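Local coordinates for Co-type Nitrile Hydratase beta subunit (Pseudomonas putida, PDB 3QYH), which forms the beta part of a cobalt-type nitrile hydratase, an enzyme that hydrates nitriles to the corresponding amides, at residues B[127-132]-B[182-187]; B[169-174]-B[210-215]. One frame throughout, in Å; residues are numbered along the deposited sequence.

Interaction 1 of 2, residues B[127-132]-B[182-187]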
ATOM      1  N   ALA B 127      24.786  -1.239  -1.613  1.00 24.23           N
ATOM      2  CA  ALA B 127      25.597  -1.185  -0.404  1.00 24.54           C
ATOM      3  C   ALA B 127      25.488  -2.488   0.387  1.00 28.36           C
ATOM      4  O   ALA B 127      24.434  -3.123   0.427  1.00 23.88           O
ATOM      5  CB  ALA B 127      25.199   0.017   0.452  1.00 24.67           C
ATOM      6  N   ARG B 128      26.588  -2.892   1.005  1.00 25.31           N
ATOM      7  CA  ARG B 128      26.606  -4.101   1.821  1.00 26.05           C
ATOM      8  C   ARG B 128      25.714  -3.939   3.053  1.00 21.74           C
ATOM      9  O   ARG B 128      25.562  -2.847   3.589  1.00 23.90           O
ATOM     10  CB  ARG B 128      28.049  -4.414   2.265  1.00 34.67           C
ATOM     11  CG  ARG B 128      28.671  -3.250   3.069  1.00 40.52           C
ATOM     12  CD  ARG B 128      29.995  -3.489   3.865  1.00 55.00           C
ATOM     13  NE  ARG B 128      29.782  -4.369   4.965  1.00 60.32           N
ATOM     14  CZ  ARG B 128      29.715  -4.265   6.287  1.00 53.17           C
ATOM     15  NH1 ARG B 128      29.411  -5.422   6.822  1.00 52.99           N
ATOM     16  NH2 ARG B 128      29.942  -3.211   7.069  1.00 54.73           N
ATOM     17  N   ALA B 129      25.135  -5.038   3.516  1.00 17.46           N
ATOM     18  CA  ALA B 129      24.313  -5.008   4.712  1.00 22.06           C
ATOM     19  C   ALA B 129      25.204  -4.808   5.936  1.00 32.13           C
ATOM     20  O   ALA B 129      26.173  -5.542   6.121  1.00 27.56           O
ATOM     21  CB  ALA B 129      23.523  -6.300   4.838  1.00 19.68           C
ATOM     22  N   ARG B 130      24.890  -3.805   6.756  1.00 28.49           N
ATOM     23  CA  ARG B 130      25.616  -3.593   8.007  1.00 24.22           C
ATOM     24  C   ARG B 130      25.002  -4.380   9.151  1.00 20.35           C
ATOM     25  O   ARG B 130      25.638  -4.563  10.178  1.00 25.58           O
ATOM     26  CB  ARG B 130      25.619  -2.110   8.386  1.00 23.86           C
ATOM     27  CG  ARG B 130      26.472  -1.238   7.510  1.00 24.32           C
ATOM     28  CD  ARG B 130      26.506   0.173   8.113  1.00 31.02           C
ATOM     29  NE  ARG B 130      25.193   0.808   8.044  1.00 24.91           N
ATOM     30  CZ  ARG B 130      24.789   1.811   8.820  1.00 31.43           C
ATOM     31  NH1 ARG B 130      25.581   2.297   9.776  1.00 25.18           N
ATOM     32  NH2 ARG B 130      23.577   2.321   8.650  1.00 19.42           N
ATOM     33  N   PHE B 131      23.760  -4.831   8.992  1.00 19.06           N
ATOM     34  CA  PHE B 131      23.057  -5.477  10.091  1.00 19.81           C
ATOM     35  C   PHE B 131      22.610  -6.917   9.784  1.00 24.85           C
ATOM     36  O   PHE B 131      22.360  -7.287   8.642  1.00 18.81           O
ATOM     37  CB  PHE B 131      21.863  -4.611  10.531  1.00 19.30           C
ATOM     38  CG  PHE B 131      22.220  -3.165  10.729  1.00 17.93           C
ATOM     39  CD1 PHE B 131      22.947  -2.763  11.832  1.00 19.83           C
ATOM     40  CD2 PHE B 131      21.867  -2.219   9.787  1.00 18.47           C
ATOM     41  CE1 PHE B 131      23.307  -1.433  11.993  1.00 19.03           C
ATOM     42  CE2 PHE B 131      22.221  -0.881   9.955  1.00 22.02           C
ATOM     43  CZ  PHE B 131      22.942  -0.499  11.063  1.00 18.82           C
ATOM     44  N   ALA B 132      22.488  -7.715  10.831  1.00 26.50           N
ATOM     45  CA  ALA B 132      22.039  -9.085  10.691  1.00 25.63           C
ATOM     46  C   ALA B 132      20.777  -9.225  11.506  1.00 24.36           C
ATOM     47  O   ALA B 132      20.562  -8.455  12.447  1.00 21.37           O
ATOM     48  CB  ALA B 132      23.106 -10.033  11.209  1.00 28.22           C
ATOM     49  N   PRO B 182      21.079   1.853  -4.350  1.00 16.11           N
ATOM     50  CA  PRO B 182      20.448   0.673  -3.755  1.00 18.00           C
ATOM     51  C   PRO B 182      21.162   0.198  -2.484  1.00 17.48           C
ATOM     52  O   PRO B 182      22.385   0.279  -2.378  1.00 20.38           O
ATOM     53  CB  PRO B 182      20.555  -0.392  -4.867  1.00 20.97           C
ATOM     54  CG  PRO B 182      20.895   0.358  -6.093  1.00 25.13           C
ATOM     55  CD  PRO B 182      21.613   1.588  -5.693  1.00 21.11           C
ATOM     56  N   GLN B 183      20.383  -0.271  -1.521  1.00 14.80           N
ATOM     57  CA  GLN B 183      20.929  -0.713  -0.247  1.00 15.68           C
ATOM     58  C   GLN B 183      19.920  -1.667   0.363  1.00 17.49           C
ATOM     59  O   GLN B 183      18.807  -1.827  -0.158  1.00 15.55           O
ATOM     60  CB  GLN B 183      21.193   0.486   0.687  1.00 17.41           C
ATOM     61  CG  GLN B 183      19.926   1.281   1.050  1.00 13.60           C
ATOM     62  CD  GLN B 183      20.190   2.478   1.957  1.00 18.80           C
ATOM     63  OE1 GLN B 183      20.910   2.375   2.957  1.00 18.94           O
ATOM     64  NE2 GLN B 183      19.602   3.628   1.613  1.00 17.16           N
ATOM     65  N   HIS B 184      20.307  -2.319   1.453  1.00 15.33           N
ATOM     66  CA  HIS B 184      19.431  -3.257   2.113  1.00 12.76           C
ATOM     67  C   HIS B 184      18.235  -2.605   2.804  1.00 19.24           C
ATOM     68  O   HIS B 184      18.316  -1.469   3.311  1.00 16.04           O
ATOM     69  CB  HIS B 184      20.218  -4.111   3.108  1.00 16.95           C
ATOM     70  CG  HIS B 184      21.035  -5.181   2.456  1.00 18.57           C
ATOM     71  ND1 HIS B 184      20.669  -6.508   2.469  1.00 21.22           N
ATOM     72  CD2 HIS B 184      22.175  -5.108   1.728  1.00 20.25           C
ATOM     73  CE1 HIS B 184      21.572  -7.216   1.810  1.00 19.60           C
ATOM     74  NE2 HIS B 184      22.490  -6.391   1.344  1.00 21.58           N
ATOM     75  N   VAL B 185      17.132  -3.346   2.815  1.00 14.05           N
ATOM     76  CA  VAL B 185      15.933  -2.972   3.555  1.00 14.64           C
ATOM     77  C   VAL B 185      15.672  -4.066   4.572  1.00 15.66           C
ATOM     78  O   VAL B 185      15.740  -5.263   4.245  1.00 19.33           O
ATOM     79  CB  VAL B 185      14.717  -2.841   2.607  1.00 14.23           C
ATOM     80  CG1 VAL B 185      13.425  -2.704   3.403  1.00 12.64           C
ATOM     81  CG2 VAL B 185      14.910  -1.659   1.659  1.00 14.19           C
ATOM     82  N   TYR B 186      15.399  -3.678   5.810  1.00 14.26           N
ATOM     83  CA  TYR B 186      15.156  -4.646   6.872  1.00 13.43           C
ATOM     84  C   TYR B 186      13.768  -4.414   7.435  1.00 18.26           C
ATOM     85  O   TYR B 186      13.310  -3.270   7.506  1.00 16.91           O
ATOM     86  CB  TYR B 186      16.158  -4.455   8.018  1.00 14.18           C
ATOM     87  CG  TYR B 186      17.623  -4.380   7.613  1.00 17.26           C
ATOM     88  CD1 TYR B 186      18.220  -3.167   7.276  1.00 14.03           C
ATOM     89  CD2 TYR B 186      18.420  -5.529   7.595  1.00 14.17           C
ATOM     90  CE1 TYR B 186      19.555  -3.104   6.910  1.00 16.44           C
ATOM     91  CE2 TYR B 186      19.756  -5.471   7.240  1.00 16.02           C
ATOM     92  CZ  TYR B 186      20.319  -4.269   6.903  1.00 15.58           C
ATOM     93  OH  TYR B 186      21.639  -4.190   6.544  1.00 21.97           O
ATOM     94  N   THR B 187      13.094  -5.474   7.860  1.00 12.54           N
ATOM     95  CA  THR B 187      11.988  -5.281   8.799  1.00 14.95           C
ATOM     96  C   THR B 187      12.546  -5.171  10.216  1.00 19.33           C
ATOM     97  O   THR B 187      13.320  -6.032  10.659  1.00 15.73           O
ATOM     98  CB  THR B 187      10.951  -6.413   8.767  1.00 14.80           C
ATOM     99  OG1 THR B 187      10.371  -6.485   7.464  1.00 16.45           O
ATOM    100  CG2 THR B 187       9.822  -6.127   9.783  1.00 15.11           C
TER
HETATM  101  O   HOH W   1      24.657  -5.983  -0.796  1.00 29.36           O
HETATM  102  O   HOH W   2      22.889  -1.839   2.737  1.00 17.16           O
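The phenolic oxygen of Y186 is where several groups converge: F131 N gives OH a weak hydrogen bond of 3.3 Å, and OH is also hydrogen-bonded to the carboxylate of D213. The same D213 forms a salt bridge with R130, whose guanidinium has F131 CZ over its centre, so one acid ties together the tyrosine and the irregular segment lying over it. With CG anti to its carbonyl carbon (chi1 -48°), the F131 side chain is directed toward Y186, and the two cross at about a right angle. They form an offset edge-to-face pair, the edge of F131 turned toward the face of Y186, with ring centroids 5.7 Å apart and planes at 73°. Their nearest ring carbons are F131 CD2 and Y186 CE1, 3.8 Å apart.

Toward the start of the segment, A129 CB sits 3.5 Å from the centroid of the H184 ring and only 4° off its normal, a clear CH-pi contact. The rim of this imidazole meets a different group, A127 O, which lies 3.3 Å from CD2. Water 1 bridges A127 O and H184 NE2, while ND1 is taken by D164. Water 2 accepts from H184 N and donates to R128 O, and A127 N closes the row with a direct 2.9 Å hydrogen bond to P182 O.

In the SH3-like C-terminal region, the contact thus lays the irregular lead-in to strand 136-139 along the start of strand 183-191, whose sheet neighbours are 158-168 and 206-212, with F131 packing on L216 and P218 of strand 216-218.

Interaction 2 of 2, residues B[169-174]-B[210-215]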
ATOM      1  N   VAL B 169      16.024  -0.192  -4.309  1.00 13.55           N
ATOM      2  CA  VAL B 169      16.171   1.220  -4.605  1.00 12.58           C
ATOM      3  C   VAL B 169      15.927   2.042  -3.327  1.00 13.56           C
ATOM      4  O   VAL B 169      15.124   1.651  -2.481  1.00 14.92           O
ATOM      5  CB  VAL B 169      15.126   1.657  -5.667  1.00 14.74           C
ATOM      6  CG1 VAL B 169      15.074   3.194  -5.800  1.00 14.83           C
ATOM      7  CG2 VAL B 169      15.419   0.979  -7.028  1.00 14.75           C
ATOM      8  N   THR B 170      16.624   3.165  -3.190  1.00 15.90           N
ATOM      9  CA  THR B 170      16.384   4.107  -2.099  1.00 15.83           C
ATOM     10  C   THR B 170      15.462   5.244  -2.554  1.00 13.78           C
ATOM     11  O   THR B 170      15.823   6.037  -3.441  1.00 15.25           O
ATOM     12  CB  THR B 170      17.725   4.702  -1.586  1.00 18.25           C
ATOM     13  OG1 THR B 170      18.536   3.658  -1.042  1.00 15.39           O
ATOM     14  CG2 THR B 170      17.474   5.781  -0.506  1.00 18.03           C
ATOM     15  N   PRO B 171      14.278   5.355  -1.931  1.00 14.85           N
ATOM     16  CA  PRO B 171      13.293   6.364  -2.339  1.00 12.96           C
ATOM     17  C   PRO B 171      13.783   7.778  -2.068  1.00 17.03           C
ATOM     18  O   PRO B 171      13.479   8.658  -2.867  1.00 14.97           O
ATOM     19  CB  PRO B 171      12.065   6.048  -1.472  1.00 11.32           C
ATOM     20  CG  PRO B 171      12.300   4.681  -0.959  1.00 20.11           C
ATOM     21  CD  PRO B 171      13.788   4.549  -0.808  1.00 14.58           C
ATOM     22  N   ASP B 172      14.551   7.992  -0.997  1.00 16.04           N
ATOM     23  CA  ASP B 172      15.018   9.341  -0.666  1.00 15.53           C
ATOM     24  C   ASP B 172      15.800   9.978  -1.811  1.00 22.58           C
ATOM     25  O   ASP B 172      15.734  11.186  -2.020  1.00 15.90           O
ATOM     26  CB  ASP B 172      15.902   9.346   0.590  1.00 16.56           C
ATOM     27  CG  ASP B 172      15.228   8.688   1.780  1.00 21.34           C
ATOM     28  OD1 ASP B 172      15.235   9.287   2.874  1.00 18.56           O
ATOM     29  OD2 ASP B 172      14.699   7.558   1.628  1.00 17.70           O
ATOM     30  N   THR B 173      16.560   9.172  -2.539  1.00 17.21           N
ATOM     31  CA  THR B 173      17.316   9.700  -3.664  1.00 15.88           C
ATOM     32  C   THR B 173      16.532   9.597  -4.979  1.00 16.96           C
ATOM     33  O   THR B 173      16.597  10.491  -5.828  1.00 16.96           O
ATOM     34  CB  THR B 173      18.672   8.977  -3.794  1.00 23.46           C
ATOM     35  OG1 THR B 173      18.454   7.558  -3.769  1.00 17.14           O
ATOM     36  CG2 THR B 173      19.583   9.361  -2.623  1.00 20.49           C
ATOM     37  N   ALA B 174      15.784   8.511  -5.146  1.00 15.89           N
ATOM     38  CA  ALA B 174      15.074   8.292  -6.403  1.00 15.60           C
ATOM     39  C   ALA B 174      13.963   9.308  -6.617  1.00 15.86           C
ATOM     40  O   ALA B 174      13.593   9.581  -7.741  1.00 17.96           O
ATOM     41  CB  ALA B 174      14.515   6.872  -6.458  1.00 14.97           C
ATOM     42  N   ASP B 210       9.458  -1.333   7.842  1.00 11.92           N
ATOM     43  CA  ASP B 210      10.530  -1.604   6.898  1.00 13.36           C
ATOM     44  C   ASP B 210      11.420  -0.389   6.653  1.00 15.19           C
ATOM     45  O   ASP B 210      10.953   0.668   6.213  1.00 14.00           O
ATOM     46  CB  ASP B 210       9.974  -2.173   5.583  1.00 15.45           C
ATOM     47  CG  ASP B 210       9.256  -3.499   5.786  1.00 20.01           C
ATOM     48  OD1 ASP B 210       8.503  -3.919   4.877  1.00 18.80           O
ATOM     49  OD2 ASP B 210       9.443  -4.115   6.866  1.00 18.86           O
ATOM     50  N   LEU B 211      12.708  -0.550   6.929  1.00 13.35           N
ATOM     51  CA  LEU B 211      13.603   0.592   7.012  1.00 13.91           C
ATOM     52  C   LEU B 211      14.884   0.316   6.244  1.00 16.18           C
ATOM     53  O   LEU B 211      15.393  -0.807   6.263  1.00 16.28           O
ATOM     54  CB  LEU B 211      13.912   0.893   8.477  1.00 11.62           C
ATOM     55  CG  LEU B 211      12.694   1.387   9.264  1.00 16.55           C
ATOM     56  CD1 LEU B 211      12.965   1.344  10.751  1.00 16.54           C
ATOM     57  CD2 LEU B 211      12.262   2.816   8.831  1.00 12.37           C
ATOM     58  N   TRP B 212      15.391   1.338   5.563  1.00 10.22           N
ATOM     59  CA  TRP B 212      16.594   1.208   4.768  1.00 12.46           C
ATOM     60  C   TRP B 212      17.841   1.247   5.647  1.00 17.49           C
ATOM     61  O   TRP B 212      17.840   1.852   6.718  1.00 18.27           O
ATOM     62  CB  TRP B 212      16.649   2.304   3.711  1.00 12.63           C
ATOM     63  CG  TRP B 212      15.823   2.011   2.456  1.00 15.47           C
ATOM     64  CD1 TRP B 212      16.302   1.665   1.217  1.00 16.67           C
ATOM     65  CD2 TRP B 212      14.396   2.042   2.336  1.00 14.67           C
ATOM     66  NE1 TRP B 212      15.256   1.482   0.342  1.00 17.23           N
ATOM     67  CE2 TRP B 212      14.077   1.714   1.005  1.00 17.85           C
ATOM     68  CE3 TRP B 212      13.355   2.327   3.223  1.00 13.52           C
ATOM     69  CZ2 TRP B 212      12.763   1.657   0.545  1.00 15.37           C
ATOM     70  CZ3 TRP B 212      12.053   2.276   2.755  1.00 14.55           C
ATOM     71  CH2 TRP B 212      11.772   1.957   1.432  1.00 12.43           C
ATOM     72  N   ASP B 213      18.898   0.589   5.190  1.00 17.83           N
ATOM     73  CA  ASP B 213      20.126   0.407   5.967  1.00 17.13           C
ATOM     74  C   ASP B 213      20.646   1.725   6.545  1.00 17.48           C
ATOM     75  O   ASP B 213      20.904   1.817   7.748  1.00 16.53           O
ATOM     76  CB  ASP B 213      21.209  -0.256   5.097  1.00 16.22           C
ATOM     77  CG  ASP B 213      22.425  -0.676   5.895  1.00 22.07           C
ATOM     78  OD1 ASP B 213      23.116   0.218   6.400  1.00 20.92           O
ATOM     79  OD2 ASP B 213      22.689  -1.900   6.010  1.00 22.83           O
ATOM     80  N   ASP B 214      20.794   2.750   5.710  1.00 15.79           N
ATOM     81  CA  ASP B 214      21.334   4.002   6.235  1.00 18.79           C
ATOM     82  C   ASP B 214      20.333   4.866   7.013  1.00 20.67           C
ATOM     83  O   ASP B 214      20.646   5.997   7.352  1.00 18.70           O
ATOM     84  CB  ASP B 214      22.095   4.814   5.170  1.00 16.81           C
ATOM     85  CG  ASP B 214      21.189   5.404   4.107  1.00 20.13           C
ATOM     86  OD1 ASP B 214      19.947   5.285   4.214  1.00 20.54           O
ATOM     87  OD2 ASP B 214      21.725   5.992   3.149  1.00 22.03           O
ATOM     88  N   TYR B 215      19.144   4.328   7.299  1.00 15.58           N
ATOM     89  CA  TYR B 215      18.211   4.970   8.230  1.00 19.64           C
ATOM     90  C   TYR B 215      18.613   4.593   9.652  1.00 17.79           C
ATOM     91  O   TYR B 215      18.075   5.131  10.624  1.00 19.40           O
ATOM     92  CB  TYR B 215      16.787   4.448   8.025  1.00 13.87           C
ATOM     93  CG  TYR B 215      16.014   4.958   6.822  1.00 13.60           C
ATOM     94  CD1 TYR B 215      16.600   5.784   5.863  1.00 13.59           C
ATOM     95  CD2 TYR B 215      14.685   4.575   6.644  1.00 12.17           C
ATOM     96  CE1 TYR B 215      15.847   6.241   4.756  1.00 16.07           C
ATOM     97  CE2 TYR B 215      13.938   5.006   5.555  1.00 11.84           C
ATOM     98  CZ  TYR B 215      14.511   5.835   4.617  1.00 13.86           C
ATOM     99  OH  TYR B 215      13.717   6.224   3.541  1.00 15.27           O
TER
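W212 and Y215 both carry CG anti to their own carbonyl carbon, with chi1 of -82° and -76°, and from these starting directions the indole reaches V169 and P171 while the phenol reaches D172. The setting is the SH3-like fold of the C-terminal region. W212 ends the fourth strand, Y215 belongs to the 3-10 turn before the fifth, and their partners lie in the connection between the second and third strands, where the short helix 171-174 begins.

Two polar bonds of different character hold the elements together. The indole N-H is spent on a backbone carbonyl: W212 NE1 donates to V169 O at 2.8 Å, the oxygen lying somewhat out of the indole plane. Beside it, P171 and W212 meet tip to tip, with P171 CD 3.2 Å above the indole plane and offset toward the rim. The closest carbons there are P171 CD and W212 CZ2, 3.4 Å apart. An alanine here would remove the whole indole and would probably leave V169 O without this donor and a gap against the pyrrolidine ring of P171.

The second bond is short and ends on a carboxylate. Y215 OH donates to the syn lone pair of D172 OD2 at 2.5 Å, carboxylate and ring planes standing 61° apart. R149 N is hydrogen-bonded to the same phenolic oxygen and T148 OG1 to D172 OD1, so neighbouring loop residues help to position both groups. The W212 side chain is about 11 Å from the bound cobalt(III) ion and also packs on an apolar side chain of the other subunit. Within segment 210-215, W212 CB lies 3.9 Å above the phenol ring of Y215, over its centre.

In the fold
The two contacts illustrate how one small barrel fastens its connecting segments differently where they are partly exposed and where they are buried. Interaction 1 is partly buried, and waters join two of its backbone carbonyls to a strand; interaction 2 is buried, with direct bonds from side chains. Their centres lie 10 Å apart; interaction 1 rests on strand 183-191 and interaction 2 on the end of its sheet neighbour 206-212. D213, in segment 210-215, links the two as the partner of the Y186 hydroxyl, and V185 CG2 packs on W212 NE1. Their segments alternate along the chain, and both the lead-in to the first strand and the connection between the second and third are held against the same sheet.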